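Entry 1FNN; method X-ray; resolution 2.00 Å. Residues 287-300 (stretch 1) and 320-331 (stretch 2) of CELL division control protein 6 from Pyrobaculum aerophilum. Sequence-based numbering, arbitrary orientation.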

# COMPACT_ATOMS: atom_id res chain seq x y z
N PRO A 287 30.61 0.71 12.96
CA PRO A 287 31.97 1.14 13.27
C PRO A 287 31.94 2.56 13.78
O PRO A 287 31.08 3.35 13.29
N LEU A 288 32.95 2.94 14.57
CA LEU A 288 33.07 4.29 15.06
C LEU A 288 32.85 5.39 14.02
O LEU A 288 32.12 6.36 14.23
N HIS A 289 33.62 5.43 12.95
CA HIS A 289 33.55 6.48 11.96
C HIS A 289 32.21 6.50 11.19
O HIS A 289 31.91 7.53 10.64
N GLU A 290 31.54 5.39 11.03
CA GLU A 290 30.20 5.34 10.45
C GLU A 290 29.20 5.99 11.40
O GLU A 290 28.27 6.67 10.95
N LYS A 291 29.32 5.79 12.72
CA LYS A 291 28.59 6.54 13.72
C LYS A 291 28.83 8.03 13.62
O LYS A 291 27.91 8.85 13.63
N LEU A 292 30.08 8.46 13.51
CA LEU A 292 30.46 9.84 13.39
C LEU A 292 29.88 10.42 12.08
O LEU A 292 29.42 11.55 12.09
N PHE A 293 29.97 9.66 11.01
CA PHE A 293 29.41 10.13 9.75
C PHE A 293 27.85 10.22 9.87
O PHE A 293 27.33 11.21 9.39
N LEU A 294 27.21 9.27 10.53
CA LEU A 294 25.76 9.38 10.70
C LEU A 294 25.43 10.58 11.56
O LEU A 294 24.59 11.45 11.19
N LEU A 295 26.21 10.78 12.67
CA LEU A 295 26.06 12.01 13.43
C LEU A 295 26.22 13.23 12.56
O LEU A 295 25.47 14.23 12.69
N ALA A 296 27.17 13.22 11.62
CA ALA A 296 27.37 14.39 10.79
C ALA A 296 26.10 14.66 9.90
O ALA A 296 25.87 15.80 9.48
N ILE A 297 25.59 13.62 9.29
CA ILE A 297 24.40 13.74 8.41
C ILE A 297 23.27 14.31 9.26
O ILE A 297 22.57 15.24 8.88
N VAL A 298 23.01 13.78 10.44
CA VAL A 298 22.09 14.32 11.40
C VAL A 298 22.30 15.80 11.66
O VAL A 298 21.32 16.59 11.65
N ARG A 299 23.54 16.25 11.90
CA ARG A 299 23.81 17.67 12.12
C ARG A 299 23.59 18.57 10.92
O ARG A 299 23.00 19.69 11.04
N SER A 300 23.92 18.15 9.72
CA SER A 300 23.69 18.95 8.54
C SER A 300 22.14 19.09 8.31
O SER A 300 21.76 20.12 7.76
N ILE A 320 34.09 18.46 10.89
CA ILE A 320 33.86 19.20 12.10
C ILE A 320 33.57 18.26 13.25
O ILE A 320 34.09 18.46 14.36
N VAL A 321 32.70 17.26 13.04
CA VAL A 321 32.35 16.31 14.06
C VAL A 321 33.66 15.62 14.58
O VAL A 321 33.79 15.33 15.80
N CYS A 322 34.44 15.12 13.65
CA CYS A 322 35.68 14.41 14.00
C CYS A 322 36.60 15.21 14.91
O CYS A 322 36.93 14.67 15.98
N GLU A 323 36.87 16.47 14.60
CA GLU A 323 37.66 17.33 15.46
C GLU A 323 37.07 17.60 16.83
O GLU A 323 37.75 17.41 17.86
N GLU A 324 35.72 17.69 16.90
CA GLU A 324 35.09 17.76 18.21
C GLU A 324 35.44 16.56 19.07
O GLU A 324 35.45 16.69 20.31
N TYR A 325 35.34 15.37 18.47
CA TYR A 325 35.51 14.16 19.26
C TYR A 325 37.00 13.70 19.30
O TYR A 325 37.26 12.56 19.68
N GLY A 326 37.89 14.53 18.79
CA GLY A 326 39.33 14.25 18.84
C GLY A 326 39.81 13.21 17.85
O GLY A 326 40.76 12.45 18.15
N GLU A 327 39.11 13.07 16.73
CA GLU A 327 39.38 11.98 15.80
C GLU A 327 39.85 12.56 14.48
O GLU A 327 39.39 13.66 14.12
N ARG A 328 40.66 11.83 13.72
CA ARG A 328 41.06 12.34 12.41
C ARG A 328 39.98 11.81 11.45
O ARG A 328 39.65 10.62 11.58
N PRO A 329 39.62 12.61 10.48
CA PRO A 329 38.56 12.20 9.55
C PRO A 329 39.07 11.18 8.55
O PRO A 329 40.20 11.32 8.09
N ARG A 330 38.25 10.19 8.22
CA ARG A 330 38.54 9.24 7.20
C ARG A 330 38.37 9.93 5.85
O ARG A 330 37.76 10.99 5.73
N VAL A 331 38.81 9.20 4.85
CA VAL A 331 38.87 9.79 3.49
C VAL A 331 37.55 9.63 2.77
O VAL A 331 36.86 8.62 2.93

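Two polar contacts lie toward opposite ends of stretch 1. Near the end of the stretch, Arg 299 (chi1 m, chi2 and chi3 t) extends NH1 to 2.5 Å from OE2 of Glu 324 (chi1 m, chi2 t); both side chains start toward the other stretch. Opposite charges make this a salt bridge, and the carboxylate oxygen lies near the guanidinium plane; the N-H...O angle of 121° nevertheless makes the hydrogen bond weak.

Near the N-terminal end, His 289 (chi1 -84°, chi2 -91°) donates from NE2 to OE1 of Glu 327 at 3.0 Å and 147°, a better-aligned bond with the acceptor near the ring plane. Glu 327 reaches it through m wells at chi1 and chi2. The same imidazole has further neighbours over one face and along its edge. Arg 330 (chi1 and chi2 m) sets CG over one face, 3.9 Å from the His 289 ring centroid and 23° off the normal, a CH-pi contact. Its NH1 lies 3.5 Å from His 289 CD2, which sits over a face of the guanidinium. At the ring edge, Cys 322 SG stands 4.8 Å from the His 289 centroid, 74° off the normal.

Between these polar sites the packing is mainly apolar. Val 321 (chi1 t), Leu 292 (m, t), Leu 295 (t, p) and Tyr 325 (chi1 m) all point toward the other stretch. Val 321 is a knob seated among Leu 292, Leu 295, Ala 296 and Arg 299: its CG1 is 3.8 Å from Leu 292 CD2 and 4.1 Å from Leu 295 CD2, while its CG2 is 4.1 Å from Ala 296 CA. Ala 296 offers just a methyl group, directed sideways. Leu 292 also places CD1 4.2 Å from Cys 322 SG. Tyr 325, just beyond helix 320-324, extends this layer, with CE1 3.9 Å from Leu 295 CD2. Together the contacts bury 580 Å², summed over both sides.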

# COMPACT_ATOMS: atom_id res chain seq x y z
CB PRO A 287 32.69 1.16 11.93
CG PRO A 287 31.97 0.12 11.13
CD PRO A 287 30.52 0.16 11.58
CB LEU A 288 34.45 4.57 15.71
CG LEU A 288 34.73 5.96 16.23
CD1 LEU A 288 33.73 6.40 17.30
CD2 LEU A 288 36.15 6.09 16.82
CB HIS A 289 34.77 6.41 11.00
CG HIS A 289 35.86 7.15 11.75
ND1 HIS A 289 36.07 8.50 11.59
CD2 HIS A 289 36.78 6.70 12.64
CE1 HIS A 289 37.08 8.86 12.36
NE2 HIS A 289 37.53 7.79 13.00
CB GLU A 290 29.80 3.90 10.13
CG GLU A 290 28.42 3.77 9.44
CD GLU A 290 28.20 2.40 8.83
OE1 GLU A 290 27.05 2.07 8.45
OE2 GLU A 290 29.16 1.60 8.70
CB LYS A 291 28.88 6.16 15.20
CG LYS A 291 28.43 4.73 15.54
CD LYS A 291 28.57 4.59 17.05
CE LYS A 291 27.96 3.37 17.67
NZ LYS A 291 28.76 2.13 17.43
CB LEU A 292 32.02 9.99 13.37
CG LEU A 292 32.69 9.64 14.74
CD1 LEU A 292 34.22 9.56 14.59
CD2 LEU A 292 32.31 10.68 15.78
CB PHE A 293 29.73 9.11 8.67
CG PHE A 293 29.42 9.64 7.28
CD1 PHE A 293 29.92 10.83 6.84
CD2 PHE A 293 28.59 8.88 6.46
CE1 PHE A 293 29.63 11.32 5.57
CE2 PHE A 293 28.29 9.36 5.18
CZ PHE A 293 28.81 10.57 4.74
CB LEU A 294 25.19 8.09 11.30
CG LEU A 294 23.68 8.12 11.63
CD1 LEU A 294 22.87 8.33 10.33
CD2 LEU A 294 23.30 6.80 12.29
CB LEU A 295 27.05 12.13 14.62
CG LEU A 295 26.95 13.36 15.50
CD1 LEU A 295 25.49 13.56 15.98
CD2 LEU A 295 27.82 13.17 16.75
CB ALA A 296 28.51 14.11 9.81
CB ILE A 297 24.05 12.35 7.86
CG1 ILE A 297 25.11 11.86 6.86
CG2 ILE A 297 22.66 12.37 7.18
CD1 ILE A 297 24.94 10.38 6.53
CB VAL A 298 22.08 13.55 12.73
CG1 VAL A 298 21.24 14.33 13.77
CG2 VAL A 298 21.57 12.13 12.60
CB ARG A 299 25.26 17.93 12.66
CG ARG A 299 25.35 17.40 14.09
CD ARG A 299 26.49 17.99 14.91
NE ARG A 299 26.55 17.31 16.21
CZ ARG A 299 27.61 17.39 17.02
NH1 ARG A 299 28.66 18.12 16.65
NH2 ARG A 299 27.58 16.74 18.18
CB SER A 300 24.23 18.37 7.26
OG SER A 300 25.60 18.00 7.41
CB ILE A 320 32.68 20.21 11.94
CG1 ILE A 320 33.14 21.29 10.96
CG2 ILE A 320 32.23 20.80 13.27
CD1 ILE A 320 32.02 22.17 10.42
CB VAL A 321 31.29 15.33 13.59
CG1 VAL A 321 31.16 14.11 14.49
CG2 VAL A 321 29.88 16.02 13.53
CB CYS A 322 36.43 13.97 12.73
SG CYS A 322 35.68 12.50 12.00
CB GLU A 323 37.95 18.68 14.78
CG GLU A 323 39.08 19.47 15.45
CD GLU A 323 40.34 18.62 15.67
OE1 GLU A 323 40.69 17.79 14.79
OE2 GLU A 323 40.95 18.79 16.75
CB GLU A 324 33.56 17.72 18.22
CG GLU A 324 32.86 18.93 17.75
CD GLU A 324 31.33 18.80 17.86
OE1 GLU A 324 30.75 18.15 18.76
OE2 GLU A 324 30.79 19.43 16.93
CB TYR A 325 34.66 13.02 18.70
CG TYR A 325 33.21 13.16 19.19
CD1 TYR A 325 32.29 13.87 18.43
CD2 TYR A 325 32.81 12.61 20.38
CE1 TYR A 325 30.98 14.02 18.86
CE2 TYR A 325 31.51 12.75 20.83
CZ TYR A 325 30.60 13.46 20.05
OH TYR A 325 29.32 13.58 20.51
CB GLU A 327 38.13 11.15 15.51
CG GLU A 327 37.75 10.17 16.60
CD GLU A 327 38.66 8.94 16.59
OE1 GLU A 327 39.10 8.52 15.50
OE2 GLU A 327 38.92 8.40 17.67
CB ARG A 328 42.39 11.74 11.92
CG ARG A 328 43.14 11.12 13.08
CD ARG A 328 44.41 11.80 13.52
NE ARG A 328 45.54 11.04 13.08
CZ ARG A 328 46.76 10.81 13.52
NH1 ARG A 328 47.28 11.31 14.62
NH2 ARG A 328 47.51 10.01 12.77
CB PRO A 329 38.18 13.51 8.86
CG PRO A 329 39.44 14.33 8.93
CD PRO A 329 40.10 13.99 10.24
CB ARG A 330 37.67 7.97 7.25
CG ARG A 330 37.81 7.23 8.59
CD ARG A 330 39.27 6.68 8.68
NE ARG A 330 39.46 6.10 10.03
CZ ARG A 330 39.06 4.88 10.35
NH1 ARG A 330 39.27 4.42 11.58
NH2 ARG A 330 38.45 4.08 9.48
CB VAL A 331 40.07 9.05 2.85
CG1 VAL A 331 39.66 7.85 2.06
CG2 VAL A 331 41.01 10.03 2.20